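Local coordinates for photosystem II stability/assembly factor HCF136, chloroplastic (Cyanidioschyzon merolae, PDB 5OJ3), which is probably essential for photosystem II biogenesis, being required to assemble an early intermediate that includes D2 and cytochrome b559, at residues L245-T257 / F292-P305. Sequence-based numbering, arbitrary orientation.
Sequences LVRETIDATLNRT and FFLTWVPGSDFWTP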
ATOM      1  N   LEU A 245       7.207  -6.401 -17.601  1.00 44.50           N
ATOM      2  CA  LEU A 245       6.054  -5.757 -18.209  1.00 45.61           C
ATOM      3  C   LEU A 245       6.344  -4.365 -18.746  1.00 47.18           C
ATOM      4  O   LEU A 245       5.619  -3.900 -19.631  1.00 48.83           O
ATOM      5  CB  LEU A 245       4.898  -5.666 -17.201  1.00 45.33           C
ATOM      6  CG  LEU A 245       4.129  -6.952 -16.892  1.00 45.51           C
ATOM      7  CD1 LEU A 245       2.885  -6.646 -16.074  1.00 43.33           C
ATOM      8  CD2 LEU A 245       3.761  -7.683 -18.171  1.00 48.70           C
ATOM      9  N   VAL A 246       7.377  -3.695 -18.245  1.00 47.85           N
ATOM     10  CA  VAL A 246       7.691  -2.320 -18.616  1.00 48.20           C
ATOM     11  C   VAL A 246       9.026  -2.328 -19.346  1.00 49.87           C
ATOM     12  O   VAL A 246      10.074  -2.595 -18.744  1.00 51.41           O
ATOM     13  CB  VAL A 246       7.731  -1.396 -17.392  1.00 48.48           C
ATOM     14  CG1 VAL A 246       7.529   0.046 -17.814  1.00 47.57           C
ATOM     15  CG2 VAL A 246       6.669  -1.811 -16.382  1.00 48.27           C
ATOM     16  N   ARG A 247       8.990  -2.037 -20.650  1.00 52.57           N
ATOM     17  CA  ARG A 247      10.218  -1.993 -21.438  1.00 56.32           C
ATOM     18  C   ARG A 247      11.169  -0.918 -20.930  1.00 54.97           C
ATOM     19  O   ARG A 247      12.389  -1.120 -20.899  1.00 56.01           O
ATOM     20  CB  ARG A 247       9.892  -1.738 -22.911  1.00 60.09           C
ATOM     21  CG  ARG A 247       9.319  -2.920 -23.667  1.00 64.11           C
ATOM     22  CD  ARG A 247       9.055  -2.541 -25.115  1.00 67.95           C
ATOM     23  NE  ARG A 247      10.295  -2.373 -25.870  1.00 73.06           N
ATOM     24  CZ  ARG A 247      10.640  -3.117 -26.915  1.00 76.38           C
ATOM     25  NH1 ARG A 247       9.834  -4.079 -27.339  1.00 76.51           N
ATOM     26  NH2 ARG A 247      11.790  -2.896 -27.541  1.00 79.04           N
ATOM     27  N   GLU A 248      10.629   0.226 -20.517  1.00 53.30           N
ATOM     28  CA  GLU A 248      11.409   1.437 -20.297  1.00 53.26           C
ATOM     29  C   GLU A 248      11.542   1.713 -18.805  1.00 51.48           C
ATOM     30  O   GLU A 248      10.535   1.823 -18.097  1.00 50.06           O
ATOM     31  CB  GLU A 248      10.757   2.626 -21.003  1.00 52.36           C
ATOM     32  CG  GLU A 248      11.734   3.707 -21.418  1.00 55.58           C
ATOM     33  CD  GLU A 248      11.068   4.819 -22.200  1.00 56.28           C
ATOM     34  OE1 GLU A 248       9.821   4.876 -22.207  1.00 54.69           O
ATOM     35  OE2 GLU A 248      11.792   5.635 -22.807  1.00 59.86           O
ATOM     36  N   THR A 249      12.782   1.831 -18.338  1.00 53.13           N
ATOM     37  CA  THR A 249      13.036   2.211 -16.958  1.00 51.62           C
ATOM     38  C   THR A 249      12.573   3.646 -16.713  1.00 50.34           C
ATOM     39  O   THR A 249      12.444   4.453 -17.638  1.00 48.89           O
ATOM     40  CB  THR A 249      14.521   2.064 -16.625  1.00 55.19           C
ATOM     41  OG1 THR A 249      15.245   3.193 -17.134  1.00 59.66           O
ATOM     42  CG2 THR A 249      15.078   0.790 -17.253  1.00 53.86           C
ATOM     43  N   ILE A 250      12.309   3.955 -15.443  1.00 50.70           N
ATOM     44  CA  ILE A 250      11.709   5.243 -15.099  1.00 50.83           C
ATOM     45  C   ILE A 250      12.655   6.388 -15.443  1.00 54.14           C
ATOM     46  O   ILE A 250      12.238   7.406 -16.011  1.00 56.08           O
ATOM     47  CB  ILE A 250      11.301   5.261 -13.615  1.00 52.35           C
ATOM     48  CG1 ILE A 250      10.088   4.354 -13.394  1.00 51.12           C
ATOM     49  CG2 ILE A 250      10.997   6.677 -13.156  1.00 36.80           C
ATOM     50  CD1 ILE A 250       9.697   4.195 -11.942  1.00 32.98           C
ATOM     51  N   ASP A 251      13.943   6.239 -15.122  1.00 58.42           N
ATOM     52  CA  ASP A 251      14.900   7.289 -15.452  1.00 66.53           C
ATOM     53  C   ASP A 251      15.139   7.401 -16.952  1.00 67.24           C
ATOM     54  O   ASP A 251      15.629   8.437 -17.411  1.00 70.31           O
ATOM     55  CB  ASP A 251      16.225   7.054 -14.726  1.00 76.39           C
ATOM     56  CG  ASP A 251      16.113   7.270 -13.230  1.00 83.07           C
ATOM     57  OD1 ASP A 251      15.283   6.585 -12.600  1.00 82.69           O
ATOM     58  OD2 ASP A 251      16.851   8.120 -12.684  1.00 89.60           O
ATOM     59  N   ALA A 252      14.800   6.370 -17.728  1.00 64.53           N
ATOM     60  CA  ALA A 252      14.813   6.523 -19.179  1.00 65.22           C
ATOM     61  C   ALA A 252      13.706   7.466 -19.633  1.00 65.29           C
ATOM     62  O   ALA A 252      13.902   8.265 -20.557  1.00 73.72           O
ATOM     63  CB  ALA A 252      14.677   5.163 -19.860  1.00 62.55           C
ATOM     64  N   THR A 253      12.536   7.387 -18.994  1.00 58.53           N
ATOM     65  CA  THR A 253      11.441   8.289 -19.333  1.00 57.25           C
ATOM     66  C   THR A 253      11.589   9.635 -18.636  1.00 58.90           C
ATOM     67  O   THR A 253      11.207  10.667 -19.196  1.00 62.09           O
ATOM     68  CB  THR A 253      10.095   7.659 -18.972  1.00 53.96           C
ATOM     69  OG1 THR A 253       9.783   7.946 -17.603  1.00 53.30           O
ATOM     70  CG2 THR A 253      10.145   6.154 -19.165  1.00 51.48           C
ATOM     71  N   LEU A 254      12.131   9.648 -17.414  1.00 54.97           N
ATOM     72  CA  LEU A 254      12.385  10.923 -16.749  1.00 55.71           C
ATOM     73  C   LEU A 254      13.378  11.765 -17.538  1.00 61.71           C
ATOM     74  O   LEU A 254      13.309  12.998 -17.506  1.00 63.73           O
ATOM     75  CB  LEU A 254      12.887  10.694 -15.325  1.00 55.17           C
ATOM     76  CG  LEU A 254      11.823  10.277 -14.307  1.00 54.02           C
ATOM     77  CD1 LEU A 254      12.429  10.147 -12.922  1.00 55.74           C
ATOM     78  CD2 LEU A 254      10.663  11.264 -14.300  1.00 54.64           C
ATOM     79  N   ASN A 255      14.285  11.126 -18.268  1.00 65.76           N
ATOM     80  CA  ASN A 255      15.170  11.813 -19.203  1.00 71.96           C
ATOM     81  C   ASN A 255      14.459  12.226 -20.490  1.00 73.05           C
ATOM     82  O   ASN A 255      15.105  12.607 -21.477  1.00 77.76           O
ATOM     83  CB  ASN A 255      16.367  10.924 -19.537  1.00 60.21           C
ATOM     84  CG  ASN A 255      17.553  11.713 -20.048  1.00 71.76           C
ATOM     85  OD1 ASN A 255      17.808  12.835 -19.606  1.00 68.36           O
ATOM     86  ND2 ASN A 255      18.274  11.141 -21.005  1.00 68.54           N
ATOM     87  N   ARG A 256      13.128  12.152 -20.486  1.00 68.15           N
ATOM     88  CA  ARG A 256      12.325  12.383 -21.673  1.00 71.35           C
ATOM     89  C   ARG A 256      11.142  13.310 -21.405  1.00 74.14           C
ATOM     90  O   ARG A 256      10.353  13.561 -22.320  1.00 74.44           O
ATOM     91  CB  ARG A 256      11.833  11.029 -22.229  1.00 67.22           C
ATOM     92  CG  ARG A 256      11.233  11.034 -23.626  1.00 69.00           C
ATOM     93  CD  ARG A 256      11.188   9.629 -24.215  1.00 67.60           C
ATOM     94  NE  ARG A 256      10.604   8.649 -23.301  1.00 62.15           N
ATOM     95  CZ  ARG A 256       9.299   8.443 -23.143  1.00 58.59           C
ATOM     96  NH1 ARG A 256       8.418   9.150 -23.836  1.00 60.72           N
ATOM     97  NH2 ARG A 256       8.875   7.524 -22.286  1.00 52.68           N
ATOM     98  N   THR A 257      11.007  13.844 -20.195  1.00 75.43           N
ATOM     99  CA  THR A 257       9.825  14.612 -19.835  1.00 78.56           C
ATOM    100  C   THR A 257      10.094  16.111 -19.872  1.00 87.21           C
ATOM    101  O   THR A 257      11.224  16.567 -19.677  1.00 86.99           O
ATOM    102  CB  THR A 257       9.317  14.211 -18.452  1.00 72.41           C
ATOM    103  OG1 THR A 257      10.328  14.476 -17.471  1.00 76.10           O
ATOM    104  CG2 THR A 257       8.979  12.739 -18.435  1.00 66.03           C
ATOM    105  N   PHE A 292       7.034  14.418  -7.542  1.00 53.89           N
ATOM    106  CA  PHE A 292       5.939  14.160  -8.465  1.00 50.07           C
ATOM    107  C   PHE A 292       5.343  12.816  -8.062  1.00 44.58           C
ATOM    108  O   PHE A 292       5.604  12.315  -6.965  1.00 41.81           O
ATOM    109  CB  PHE A 292       6.433  14.180  -9.916  1.00 49.16           C
ATOM    110  CG  PHE A 292       7.540  13.206 -10.187  1.00 47.64           C
ATOM    111  CD1 PHE A 292       8.855  13.539  -9.926  1.00 44.37           C
ATOM    112  CD2 PHE A 292       7.267  11.951 -10.703  1.00 49.48           C
ATOM    113  CE1 PHE A 292       9.868  12.638 -10.164  1.00 43.66           C
ATOM    114  CE2 PHE A 292       8.284  11.050 -10.946  1.00 48.22           C
ATOM    115  CZ  PHE A 292       9.587  11.399 -10.677  1.00 45.33           C
ATOM    116  N   PHE A 293       4.522  12.234  -8.931  1.00 42.22           N
ATOM    117  CA  PHE A 293       4.099  10.855  -8.733  1.00 40.68           C
ATOM    118  C   PHE A 293       4.030  10.159 -10.086  1.00 39.41           C
ATOM    119  O   PHE A 293       4.072  10.797 -11.143  1.00 38.31           O
ATOM    120  CB  PHE A 293       2.773  10.771  -7.958  1.00 40.49           C
ATOM    121  CG  PHE A 293       1.590  11.340  -8.686  1.00 41.10           C
ATOM    122  CD1 PHE A 293       1.331  12.700  -8.658  1.00 43.20           C
ATOM    123  CD2 PHE A 293       0.708  10.510  -9.360  1.00 38.53           C
ATOM    124  CE1 PHE A 293       0.233  13.226  -9.314  1.00 41.04           C
ATOM    125  CE2 PHE A 293      -0.392  11.031 -10.015  1.00 37.03           C
ATOM    126  CZ  PHE A 293      -0.629  12.391  -9.991  1.00 37.48           C
ATOM    127  N   LEU A 294       3.925   8.832 -10.041  1.00 39.61           N
ATOM    128  CA  LEU A 294       4.020   7.995 -11.227  1.00 37.23           C
ATOM    129  C   LEU A 294       2.870   7.002 -11.254  1.00 35.14           C
ATOM    130  O   LEU A 294       2.402   6.538 -10.209  1.00 36.82           O
ATOM    131  CB  LEU A 294       5.354   7.235 -11.278  1.00 36.10           C
ATOM    132  CG  LEU A 294       6.635   8.061 -11.393  1.00 36.55           C
ATOM    133  CD1 LEU A 294       7.749   7.463 -10.550  1.00 37.36           C
ATOM    134  CD2 LEU A 294       7.060   8.163 -12.848  1.00 37.00           C
ATOM    135  N   THR A 295       2.421   6.673 -12.464  1.00 30.60           N
ATOM    136  CA  THR A 295       1.366   5.691 -12.658  1.00 30.65           C
ATOM    137  C   THR A 295       1.737   4.774 -13.814  1.00 30.31           C
ATOM    138  O   THR A 295       2.509   5.139 -14.704  1.00 30.98           O
ATOM    139  CB  THR A 295       0.004   6.342 -12.951  1.00 32.68           C
ATOM    140  OG1 THR A 295       0.032   6.951 -14.250  1.00 34.52           O
ATOM    141  CG2 THR A 295      -0.348   7.388 -11.900  1.00 32.48           C
ATOM    142  N   TRP A 296       1.166   3.571 -13.788  1.00 27.68           N
ATOM    143  CA  TRP A 296       1.324   2.606 -14.865  1.00 26.81           C
ATOM    144  C   TRP A 296       0.012   1.861 -15.039  1.00 30.53           C
ATOM    145  O   TRP A 296      -0.514   1.296 -14.074  1.00 34.92           O
ATOM    146  CB  TRP A 296       2.455   1.612 -14.579  1.00 26.63           C
ATOM    147  CG  TRP A 296       2.725   0.668 -15.717  1.00 27.42           C
ATOM    148  CD1 TRP A 296       3.492   0.910 -16.820  1.00 32.05           C
ATOM    149  CD2 TRP A 296       2.196  -0.654 -15.881  1.00 31.58           C
ATOM    150  NE1 TRP A 296       3.492  -0.185 -17.649  1.00 31.77           N
ATOM    151  CE2 TRP A 296       2.702  -1.158 -17.096  1.00 32.64           C
ATOM    152  CE3 TRP A 296       1.352  -1.463 -15.114  1.00 27.82           C
ATOM    153  CZ2 TRP A 296       2.391  -2.436 -17.562  1.00 34.07           C
ATOM    154  CZ3 TRP A 296       1.045  -2.729 -15.577  1.00 30.08           C
ATOM    155  CH2 TRP A 296       1.565  -3.204 -16.788  1.00 32.70           C
ATOM    156  N   VAL A 297      -0.512   1.860 -16.261  1.00 29.92           N
ATOM    157  CA  VAL A 297      -1.710   1.088 -16.580  1.00 33.17           C
ATOM    158  C   VAL A 297      -1.275  -0.039 -17.510  1.00 34.66           C
ATOM    159  O   VAL A 297      -0.321   0.136 -18.284  1.00 33.22           O
ATOM    160  CB  VAL A 297      -2.812   1.967 -17.194  1.00 36.02           C
ATOM    161  CG1 VAL A 297      -2.932   3.282 -16.430  1.00 34.60           C
ATOM    162  CG2 VAL A 297      -2.566   2.202 -18.669  1.00 38.06           C
ATOM    163  N   PRO A 298      -1.895  -1.217 -17.426  1.00 37.42           N
ATOM    164  CA  PRO A 298      -1.467  -2.346 -18.260  1.00 39.62           C
ATOM    165  C   PRO A 298      -1.386  -1.983 -19.736  1.00 39.98           C
ATOM    166  O   PRO A 298      -2.202  -1.220 -20.256  1.00 40.09           O
ATOM    167  CB  PRO A 298      -2.548  -3.398 -18.002  1.00 41.08           C
ATOM    168  CG  PRO A 298      -3.012  -3.110 -16.617  1.00 38.61           C
ATOM    169  CD  PRO A 298      -2.942  -1.608 -16.465  1.00 36.53           C
ATOM    170  N   GLY A 299      -0.368  -2.524 -20.407  1.00 43.09           N
ATOM    171  CA  GLY A 299      -0.164  -2.310 -21.818  1.00 49.18           C
ATOM    172  C   GLY A 299       0.779  -1.179 -22.175  1.00 51.59           C
ATOM    173  O   GLY A 299       1.335  -1.185 -23.279  1.00 56.00           O
ATOM    174  N   SER A 300       0.986  -0.219 -21.283  1.00 50.68           N
ATOM    175  CA  SER A 300       1.895   0.877 -21.582  1.00 52.97           C
ATOM    176  C   SER A 300       3.335   0.466 -21.304  1.00 51.90           C
ATOM    177  O   SER A 300       3.619  -0.320 -20.396  1.00 50.23           O
ATOM    178  CB  SER A 300       1.538   2.120 -20.764  1.00 53.34           C
ATOM    179  OG  SER A 300       1.598   1.857 -19.374  1.00 51.88           O
ATOM    180  N   ASP A 301       4.248   1.018 -22.097  1.00 54.07           N
ATOM    181  CA  ASP A 301       5.651   0.633 -22.065  1.00 55.24           C
ATOM    182  C   ASP A 301       6.457   1.416 -21.041  1.00 53.46           C
ATOM    183  O   ASP A 301       7.676   1.236 -20.964  1.00 54.32           O
ATOM    184  CB  ASP A 301       6.273   0.805 -23.455  1.00 60.35           C
ATOM    185  CG  ASP A 301       5.706  -0.164 -24.472  1.00 65.48           C
ATOM    186  OD1 ASP A 301       5.653  -1.377 -24.171  1.00 66.47           O
ATOM    187  OD2 ASP A 301       5.310   0.283 -25.569  1.00 69.08           O
ATOM    188  N   PHE A 302       5.815   2.281 -20.264  1.00 50.95           N
ATOM    189  CA  PHE A 302       6.538   3.116 -19.323  1.00 46.65           C
ATOM    190  C   PHE A 302       5.579   3.645 -18.268  1.00 44.30           C
ATOM    191  O   PHE A 302       4.372   3.746 -18.505  1.00 46.20           O
ATOM    192  CB  PHE A 302       7.222   4.275 -20.062  1.00 43.71           C
ATOM    193  CG  PHE A 302       6.284   5.081 -20.935  1.00 41.52           C
ATOM    194  CD1 PHE A 302       6.248   4.885 -22.305  1.00 43.73           C
ATOM    195  CD2 PHE A 302       5.399   5.992 -20.372  1.00 38.72           C
ATOM    196  CE1 PHE A 302       5.378   5.611 -23.102  1.00 44.89           C
ATOM    197  CE2 PHE A 302       4.533   6.722 -21.165  1.00 37.16           C
ATOM    198  CZ  PHE A 302       4.520   6.529 -22.530  1.00 39.50           C
ATOM    199  N   TRP A 303       6.126   3.969 -17.099  1.00 40.15           N
ATOM    200  CA  TRP A 303       5.367   4.755 -16.140  1.00 34.57           C
ATOM    201  C   TRP A 303       5.133   6.147 -16.715  1.00 34.51           C
ATOM    202  O   TRP A 303       5.969   6.693 -17.441  1.00 34.04           O
ATOM    203  CB  TRP A 303       6.098   4.866 -14.800  1.00 32.05           C
ATOM    204  CG  TRP A 303       6.195   3.601 -13.995  1.00 29.88           C
ATOM    205  CD1 TRP A 303       7.045   2.554 -14.205  1.00 31.59           C
ATOM    206  CD2 TRP A 303       5.437   3.271 -12.823  1.00 29.29           C
ATOM    207  NE1 TRP A 303       6.851   1.586 -13.248  1.00 31.67           N
ATOM    208  CE2 TRP A 303       5.868   2.003 -12.387  1.00 30.25           C
ATOM    209  CE3 TRP A 303       4.430   3.923 -12.104  1.00 29.63           C
ATOM    210  CZ2 TRP A 303       5.327   1.374 -11.267  1.00 29.74           C
ATOM    211  CZ3 TRP A 303       3.892   3.297 -10.994  1.00 29.02           C
ATOM    212  CH2 TRP A 303       4.343   2.037 -10.585  1.00 29.63           C
ATOM    213  N   THR A 304       3.991   6.731 -16.373  1.00 34.42           N
ATOM    214  CA  THR A 304       3.687   8.078 -16.817  1.00 35.13           C
ATOM    215  C   THR A 304       3.884   9.025 -15.649  1.00 36.12           C
ATOM    216  O   THR A 304       3.263   8.827 -14.594  1.00 30.78           O
ATOM    217  CB  THR A 304       2.257   8.165 -17.343  1.00 35.20           C
ATOM    218  OG1 THR A 304       2.082   7.218 -18.407  1.00 34.15           O
ATOM    219  CG2 THR A 304       1.972   9.561 -17.881  1.00 34.80           C
ATOM    220  N   PRO A 305       4.743  10.038 -15.771  1.00 40.57           N
ATOM    221  CA  PRO A 305       4.969  10.963 -14.654  1.00 43.53           C
ATOM    222  C   PRO A 305       4.030  12.160 -14.686  1.00 36.01           C
ATOM    223  O   PRO A 305       3.698  12.701 -15.742  1.00 37.81           O
ATOM    224  CB  PRO A 305       6.424  11.399 -14.866  1.00 36.79           C
ATOM    225  CG  PRO A 305       6.627  11.300 -16.340  1.00 38.21           C
ATOM    226  CD  PRO A 305       5.667  10.279 -16.892  1.00 36.30           C
TER
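A single backbone hydrogen bond joins V246-E248 to D301-F302: E248 N donates to D301 O over 3.2 Å, the donor nearly along the C=O axis (169°). Beside it V246 CG1 reaches D301 O and F302 CA, whereas CG2 lies over a face of W296, 4.1 Å from the centroid of its five-membered ring, a CH-pi contact. The W296 side chain swings away from its own backbone N (chi1 -175°), carrying the far end of the indole to L245. There W296 CH2 meets L245 CD1 at 3.8 Å. W296 NE1 donates a hydrogen bond to S300 O at 2.8 Å, the acceptor lying 25° out of the indole plane. An alanine in place of W296 would probably leave V246 CG2 and L245 CD1 without their aromatic surface and S300 O without this donor. I250 CD1 covers one face of W303, 4.0 Å from its five-membered ring centroid, and W296 CB the opposite one. At the exposed R256, NH2 comes over a face of F302, a cation-pi contact with CZ 4.9 Å from the ring centroid; within 245-257 the same NH2 forms a salt bridge with E248 OE1. Helix 250-254 lies against the hairpin of strands 292-296 and 304-307, part of one blade of the seven-bladed propeller; I232 of strand 232-235 touches V246, W296 and W303.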